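Local structure of sulfate permease family protein (Vibrio cholerae, 4DGH) at residues A[16-21]-A[121-126]. The protein is probably a membrane transporter of the SulP anion-exchange family, represented here by its STAS domain. Numbering follows the deposited sequence.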
loop_
_atom_site.group_PDB
_atom_site.type_symbol
_atom_site.label_atom_id
_atom_site.label_comp_id
_atom_site.label_asym_id
_atom_site.label_seq_id
_atom_site.Cartn_x
_atom_site.Cartn_y
_atom_site.Cartn_z
ATOM N N THR A 16 -24.658 -2.157 14.218
ATOM C CA THR A 16 -23.834 -1.433 13.271
ATOM C C THR A 16 -23.326 -0.146 13.968
ATOM O O THR A 16 -23.982 0.406 14.881
ATOM C CB THR A 16 -24.579 -1.051 11.979
ATOM O OG1 THR A 16 -25.564 -0.059 12.247
ATOM C CG2 THR A 16 -25.173 -2.266 11.221
ATOM N N LEU A 17 -22.150 0.303 13.526
ATOM C CA LEU A 17 -21.551 1.503 14.058
ATOM C C LEU A 17 -22.523 2.634 13.701
ATOM O O LEU A 17 -23.036 2.707 12.551
ATOM C CB LEU A 17 -20.254 1.773 13.292
ATOM C CG LEU A 17 -18.910 1.289 13.841
ATOM C CD1 LEU A 17 -17.878 1.802 12.809
ATOM C CD2 LEU A 17 -18.639 1.893 15.222
ATOM N N PRO A 18 -22.851 3.470 14.673
ATOM C CA PRO A 18 -23.767 4.575 14.279
ATOM C C PRO A 18 -23.112 5.563 13.371
ATOM O O PRO A 18 -21.865 5.696 13.342
ATOM C CB PRO A 18 -24.152 5.226 15.581
ATOM C CG PRO A 18 -22.956 4.956 16.472
ATOM C CD PRO A 18 -22.348 3.636 16.040
ATOM N N ARG A 19 -23.973 6.258 12.628
ATOM C CA ARG A 19 -23.533 7.224 11.634
ATOM C C ARG A 19 -22.561 8.284 12.210
ATOM O O ARG A 19 -21.689 8.795 11.475
ATOM C CB ARG A 19 -24.783 8.007 11.175
ATOM C CG ARG A 19 -24.851 8.168 9.692
ATOM C CD ARG A 19 -26.238 8.710 9.343
ATOM N NE ARG A 19 -26.365 9.944 10.096
ATOM C CZ ARG A 19 -26.045 11.125 9.579
ATOM N NH1 ARG A 19 -25.670 11.183 8.302
ATOM N NH2 ARG A 19 -26.123 12.226 10.315
ATOM N N GLU A 20 -22.792 8.672 13.466
ATOM C CA GLU A 20 -21.930 9.624 14.173
ATOM C C GLU A 20 -20.513 9.220 14.537
ATOM O O GLU A 20 -19.760 10.107 14.925
ATOM C CB GLU A 20 -22.590 10.245 15.432
ATOM C CG GLU A 20 -23.881 10.902 15.072
ATOM C CD GLU A 20 -25.044 9.944 15.174
ATOM O OE1 GLU A 20 -24.936 8.656 15.061
ATOM O OE2 GLU A 20 -26.089 10.510 15.506
ATOM N N LEU A 21 -20.136 7.931 14.393
ATOM C CA LEU A 21 -18.819 7.510 14.886
ATOM C C LEU A 21 -18.042 6.866 13.730
ATOM O O LEU A 21 -18.589 5.998 13.007
ATOM C CB LEU A 21 -19.068 6.481 15.976
ATOM C CG LEU A 21 -17.817 5.826 16.539
ATOM C CD1 LEU A 21 -17.000 6.910 17.224
ATOM C CD2 LEU A 21 -18.275 4.822 17.551
ATOM N N ALA A 121 -16.935 4.799 25.485
ATOM C CA ALA A 121 -17.113 6.235 25.731
ATOM C C ALA A 121 -17.776 6.984 24.579
ATOM O O ALA A 121 -18.600 7.889 24.817
ATOM C CB ALA A 121 -15.821 6.914 26.091
ATOM N N ALA A 122 -17.440 6.638 23.353
ATOM C CA ALA A 122 -17.997 7.375 22.209
ATOM C C ALA A 122 -19.478 7.059 22.064
ATOM O O ALA A 122 -20.333 7.964 21.814
ATOM C CB ALA A 122 -17.314 6.941 20.898
ATOM N N LEU A 123 -19.801 5.789 22.194
ATOM C CA LEU A 123 -21.224 5.368 22.002
ATOM C C LEU A 123 -22.060 6.003 23.111
ATOM O O LEU A 123 -23.202 6.442 22.873
ATOM C CB LEU A 123 -21.376 3.868 22.041
ATOM C CG LEU A 123 -20.716 3.059 20.892
ATOM C CD1 LEU A 123 -20.716 1.546 21.211
ATOM C CD2 LEU A 123 -21.500 3.400 19.644
ATOM N N THR A 124 -21.496 6.119 24.303
ATOM C CA THR A 124 -22.199 6.792 25.405
ATOM C C THR A 124 -22.409 8.294 25.148
ATOM O O THR A 124 -23.500 8.834 25.424
ATOM C CB THR A 124 -21.387 6.639 26.695
ATOM O OG1 THR A 124 -21.392 5.250 27.062
ATOM C CG2 THR A 124 -22.002 7.472 27.880
ATOM N N GLU A 125 -21.376 8.969 24.647
ATOM C CA GLU A 125 -21.484 10.381 24.287
ATOM C C GLU A 125 -22.485 10.636 23.141
ATOM O O GLU A 125 -23.283 11.582 23.178
ATOM C CB GLU A 125 -20.123 10.959 23.924
ATOM C CG GLU A 125 -20.210 12.357 23.333
ATOM C CD GLU A 125 -18.875 13.110 23.398
ATOM O OE1 GLU A 125 -17.820 12.520 23.803
ATOM O OE2 GLU A 125 -18.871 14.307 23.039
ATOM N N ILE A 126 -22.484 9.771 22.142
ATOM C CA ILE A 126 -23.463 9.891 21.054
ATOM C C ILE A 126 -24.896 9.703 21.552
ATOM O O ILE A 126 -25.813 10.427 21.134
ATOM C CB ILE A 126 -23.119 8.930 19.876
ATOM C CG1 ILE A 126 -21.885 9.499 19.177
ATOM C CG2 ILE A 126 -24.272 8.891 18.872
ATOM C CD1 ILE A 126 -20.963 8.504 18.452
#
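A largely apolar contact, with Pro18, Glu20 and Leu21 packed on Ala122, Leu123 and Ile126, joins the turn leading into edge strand 21-25 to the C-terminal helix 115-128. No hydrogen bond joins the two segments, and four of the six touching residues are buried. On the first segment the evidence for a turn is the type I geometry from Pro18 to Leu21, closed by Leu21 N to Pro18 O at 3.0 Å. Ile126 makes contacts through both branches: its CD1 reaches Leu21 CB at 3.7 Å and Glu20 CB at 3.8 Å, while its CG2 branch lies 3.9 Å from Glu20 CD. Bending of the Glu20 chain at chi2 (90°) places CD beside that methyl, and the carboxylate meets it in van der Waals contact. Leu21 has CG anti to the backbone N (chi1 175°), and its CD1 approaches Ala122 CB at 3.7 Å. CD2 of Leu123 touches Pro18 CD at 3.7 Å, with CG of the ring almost as near, and the two side chains cross at about a right angle; the same methyl lies 4.1 Å from Leu21 CD2. Ile51 of the adjacent strand touches both Leu21 and Ile126, and Leu9 of helix 3-11 packs on Leu123. Packing of the C-terminal helix against the turn entering the first strand of a parallel sheet is consistent with the alpha/beta fold of STAS domains.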